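Local atomic coordinates of uncharacterized protein Atu2773 (Agrobacterium tumefaciens, PDB entry 2QV5), a protein that is of unknown function but belongs to the divergent polysaccharide deacetylase family and so may act on a carbohydrate. Residues Gln5-Gly10 against Arg118-Ile123; Arg136-Gln141 against Gly162-Ser167. All coordinates share one frame; numbering follows the deposited sequence.

Contact 1: Gln5-Gly10 against Arg118-Ile123; sequences QLPVVG and RSMAKI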
# COMPACT_ATOMS: atom_id res chain seq x y z
N GLN A 5 8.56 -10.75 14.14
CA GLN A 5 8.10 -9.91 15.22
C GLN A 5 7.17 -8.84 14.68
O GLN A 5 7.19 -8.58 13.52
CB GLN A 5 9.31 -9.23 15.86
CG GLN A 5 10.25 -10.21 16.46
CD GLN A 5 9.59 -11.05 17.52
OE1 GLN A 5 8.97 -10.54 18.43
NE2 GLN A 5 9.73 -12.34 17.41
N LEU A 6 6.42 -8.20 15.52
CA LEU A 6 5.54 -7.12 15.10
C LEU A 6 6.33 -5.82 15.08
O LEU A 6 7.25 -5.64 15.89
CB LEU A 6 4.35 -7.01 16.06
CG LEU A 6 3.50 -8.25 16.30
CD1 LEU A 6 2.42 -7.90 17.32
CD2 LEU A 6 2.87 -8.74 15.02
N PRO A 7 6.00 -4.91 14.13
CA PRO A 7 6.64 -3.60 14.18
C PRO A 7 6.22 -2.81 15.43
O PRO A 7 5.08 -2.89 15.88
CB PRO A 7 6.19 -2.89 12.89
CG PRO A 7 5.20 -3.78 12.23
CD PRO A 7 5.05 -5.05 13.02
N VAL A 8 7.18 -2.10 16.00
CA VAL A 8 6.97 -1.23 17.14
C VAL A 8 7.77 0.04 16.93
O VAL A 8 8.76 0.06 16.19
CB VAL A 8 7.38 -1.88 18.51
CG1 VAL A 8 6.27 -2.75 19.06
CG2 VAL A 8 8.68 -2.65 18.40
N VAL A 9 7.34 1.11 17.59
CA VAL A 9 8.12 2.33 17.69
C VAL A 9 9.28 2.01 18.63
O VAL A 9 9.07 1.40 19.68
CB VAL A 9 7.26 3.47 18.26
CG1 VAL A 9 8.05 4.75 18.40
CG2 VAL A 9 6.05 3.71 17.37
N GLY A 10 10.50 2.39 18.23
CA GLY A 10 11.69 2.19 19.05
C GLY A 10 11.71 2.98 20.35
O GLY A 10 10.86 3.85 20.58
N ARG A 118 -1.07 -11.72 12.92
CA ARG A 118 -0.58 -12.84 12.14
C ARG A 118 -0.04 -12.39 10.78
O ARG A 118 1.02 -12.83 10.37
CB ARG A 118 -1.66 -13.91 11.97
CG ARG A 118 -1.88 -14.73 13.23
CD ARG A 118 -2.57 -16.05 12.93
NE ARG A 118 -3.99 -15.92 12.58
CZ ARG A 118 -4.98 -15.71 13.45
NH1 ARG A 118 -4.75 -15.57 14.75
NH2 ARG A 118 -6.23 -15.64 13.00
N SER A 119 -0.76 -11.50 10.10
CA SER A 119 -0.29 -10.94 8.83
C SER A 119 0.98 -10.09 8.99
O SER A 119 1.92 -10.23 8.20
CB SER A 119 -1.38 -10.10 8.17
OG SER A 119 -2.42 -10.92 7.66
N MET A 120 0.98 -9.24 10.02
CA MET A 120 2.08 -8.31 10.35
C MET A 120 3.43 -9.00 10.51
O MET A 120 4.47 -8.44 10.20
CB MET A 120 1.75 -7.51 11.62
CG MET A 120 0.85 -6.29 11.45
SD MET A 120 0.68 -5.33 12.98
CE MET A 120 -0.18 -3.90 12.34
N ALA A 121 3.39 -10.24 11.01
CA ALA A 121 4.59 -10.98 11.33
C ALA A 121 5.21 -11.70 10.13
O ALA A 121 6.30 -12.26 10.24
CB ALA A 121 4.28 -11.99 12.46
N LYS A 122 4.53 -11.68 8.99
CA LYS A 122 4.98 -12.45 7.83
C LYS A 122 6.13 -11.83 7.04
O LYS A 122 6.88 -12.55 6.37
CB LYS A 122 3.80 -12.78 6.92
CG LYS A 122 2.95 -13.90 7.47
CD LYS A 122 1.72 -14.09 6.64
CE LYS A 122 0.87 -15.23 7.18
NZ LYS A 122 -0.40 -15.33 6.40
N ILE A 123 6.25 -10.50 7.09
CA ILE A 123 7.40 -9.78 6.55
C ILE A 123 7.89 -8.74 7.56
O ILE A 123 7.28 -8.53 8.60
CB ILE A 123 7.10 -9.06 5.20
CG1 ILE A 123 5.93 -8.08 5.34
CG2 ILE A 123 6.82 -10.07 4.07
CD1 ILE A 123 5.88 -7.07 4.21
O HOH W 1 7.28 -7.07 10.95
O HOH W 2 8.12 -9.52 11.22
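Leu6 and Met120 both carry CG anti to the carbonyl carbon and beside the backbone N (chi1 -55° and -82°), and their side chains cross at about a right angle. The contact lays an irregular N-terminal segment against the C-terminal part of helix 109-120 and the residues that follow; this helix is one of those around the parallel sheet of this polysaccharide deacetylase-like α/β fold. Of the two leucine methyls it is CD2 that does the touching, lying 3.8 Å from Met120 CB, while Ala121 CB flanks the same methyl at 4.4 Å. Pro7 adds its ring carbon CD, 4.3 Å from Met120 CB. Met120, extended beyond CG, packs on Asp150 and Ile151 of helix 141-153; it is the one buried residue among those that touch. Arg154, just past that helix, is touched by Leu6 and hydrogen-bonds through NH1 to Pro7 O. No direct hydrogen bond joins the two segments; instead, two waters bridge Gln5 O and Ile123 O. The shorter approach to Gln5 O is that of water 2, at 2.7 Å, with Ile123 O 2.9 Å from the same water.

Contact 2: Arg136-Gln141 against Gly162-Ser167; sequences RFLAEQ and GSSAQS
Leu138 and Ser167 hold most of the surface buried here, and their CA atoms, 4.7 Å apart, are the nearest pair between the two loops. Each loop follows a strand of the parallel sheet and leads into a helix, so the contact joins neighbouring β-to-α connections. The Leu138 CB points toward residues 162-167, and that carbon, rather than a branch methyl, makes the closest approach: 3.6 Å to Ser167 OG and 3.9 Å to Ser167 CB. Methyl CD1 reaches the same hydroxyl oxygen at 4.2 Å and lies 4.3 Å from Ser164 OG. The serine hydroxyl stands anti to its backbone N (chi1 171°). Ala139 completes the contact, its CA lying 3.8 Å from Gln166 O and its CB 4.3 Å from Gln166 CB. Residues 164-167 form a type I β turn with a weak backbone hydrogen bond from Ser167 N to Ser164 O, which presents Gln166 and Ser167 together. A backbone hydrogen bond joins Leu138 to Leu168, one residue further on. Between residues 136-141 and 162-167 themselves there is none, so these meet by van der Waals packing, while the Ser167 hydroxyl is satisfied by its hydrogen bond with Asp160 OD2, at the end of strand 157-160.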
# COMPACT_ATOMS: atom_id res chain seq x y z
N ARG A 136 -16.94 -3.83 2.89
CA ARG A 136 -17.78 -3.92 4.08
C ARG A 136 -17.05 -3.39 5.32
O ARG A 136 -17.61 -2.57 6.06
CB ARG A 136 -18.24 -5.37 4.30
CG ARG A 136 -19.01 -5.67 5.60
CD ARG A 136 -20.42 -5.09 5.63
NE ARG A 136 -21.23 -5.50 4.48
CZ ARG A 136 -22.17 -6.45 4.51
NH1 ARG A 136 -22.43 -7.11 5.63
NH2 ARG A 136 -22.84 -6.74 3.40
N PHE A 137 -15.80 -3.83 5.52
CA PHE A 137 -15.03 -3.51 6.72
C PHE A 137 -14.76 -2.02 6.94
O PHE A 137 -14.89 -1.52 8.07
CB PHE A 137 -13.70 -4.29 6.72
CG PHE A 137 -13.04 -4.37 8.07
CD1 PHE A 137 -13.34 -5.40 8.94
CD2 PHE A 137 -12.11 -3.41 8.47
CE1 PHE A 137 -12.74 -5.48 10.19
CE2 PHE A 137 -11.50 -3.48 9.71
CZ PHE A 137 -11.81 -4.52 10.57
N LEU A 138 -14.40 -1.32 5.87
CA LEU A 138 -13.99 0.09 5.96
C LEU A 138 -15.12 1.05 6.30
O LEU A 138 -14.86 2.15 6.80
CB LEU A 138 -13.25 0.53 4.67
CG LEU A 138 -11.91 -0.17 4.39
CD1 LEU A 138 -11.47 0.04 2.93
CD2 LEU A 138 -10.80 0.24 5.38
N ALA A 139 -16.35 0.64 6.03
CA ALA A 139 -17.54 1.43 6.35
C ALA A 139 -18.05 1.23 7.80
O ALA A 139 -19.03 1.86 8.20
CB ALA A 139 -18.65 1.13 5.34
N GLU A 140 -17.37 0.37 8.57
CA GLU A 140 -17.81 0.02 9.92
C GLU A 140 -16.88 0.56 11.02
O GLU A 140 -15.84 -0.04 11.30
CB GLU A 140 -17.98 -1.49 10.05
CG GLU A 140 -18.98 -2.10 9.08
CD GLU A 140 -20.42 -1.75 9.42
OE1 GLU A 140 -20.91 -2.18 10.49
OE2 GLU A 140 -21.08 -1.07 8.60
N GLN A 141 -17.29 1.68 11.63
CA GLN A 141 -16.48 2.41 12.62
C GLN A 141 -15.98 1.52 13.76
O GLN A 141 -14.79 1.54 14.08
CB GLN A 141 -17.29 3.60 13.17
CG GLN A 141 -16.77 4.22 14.47
CD GLN A 141 -15.92 5.45 14.26
OE1 GLN A 141 -15.83 5.98 13.15
NE2 GLN A 141 -15.29 5.91 15.33
N GLY A 162 -8.90 3.55 -1.77
CA GLY A 162 -9.95 4.42 -2.28
C GLY A 162 -11.07 3.70 -3.03
O GLY A 162 -11.94 4.36 -3.60
N SER A 163 -11.05 2.37 -3.01
CA SER A 163 -12.06 1.57 -3.71
C SER A 163 -13.46 1.60 -3.09
O SER A 163 -14.43 1.22 -3.73
CB SER A 163 -11.57 0.13 -3.90
OG SER A 163 -11.13 -0.45 -2.69
N SER A 164 -13.55 2.06 -1.84
CA SER A 164 -14.84 2.28 -1.18
C SER A 164 -15.01 3.75 -0.85
O SER A 164 -14.21 4.32 -0.10
CB SER A 164 -14.93 1.46 0.11
OG SER A 164 -14.56 0.11 -0.13
N ALA A 165 -16.05 4.36 -1.42
CA ALA A 165 -16.35 5.77 -1.18
C ALA A 165 -16.90 6.02 0.23
O ALA A 165 -16.83 7.14 0.75
CB ALA A 165 -17.30 6.30 -2.25
N GLN A 166 -17.43 4.96 0.85
CA GLN A 166 -17.99 5.05 2.20
C GLN A 166 -16.97 4.78 3.31
O GLN A 166 -17.33 4.75 4.49
CB GLN A 166 -19.19 4.09 2.33
CG GLN A 166 -20.32 4.38 1.34
CD GLN A 166 -20.73 5.84 1.34
OE1 GLN A 166 -21.14 6.39 2.36
NE2 GLN A 166 -20.60 6.49 0.18
N SER A 167 -15.70 4.60 2.92
CA SER A 167 -14.62 4.28 3.85
C SER A 167 -14.46 5.35 4.92
O SER A 167 -14.49 6.55 4.64
CB SER A 167 -13.30 4.06 3.12
OG SER A 167 -12.23 3.97 4.05

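In the fold
Both segments of contact 1 precede those of contact 2 in the sequence. Their centres are 24 Å apart, with about 12 Å between nearest atoms, so the two do not touch. Each lies about 16 Å from the centre of the chain. Helix 141-153 relates them: residues 136-141 lead into its start, whereas Met120 of contact 1 packs near its far end. Strand 128-131 likewise runs between residues 118-123 and 136-141, and strand 157-160 then leads to residues 162-167. Contact 1 thus attaches the N-terminal segment to the layer of helices, while contact 2 joins successive loops beyond the C-terminal ends of parallel strands, where active sites of such α/β folds commonly lie.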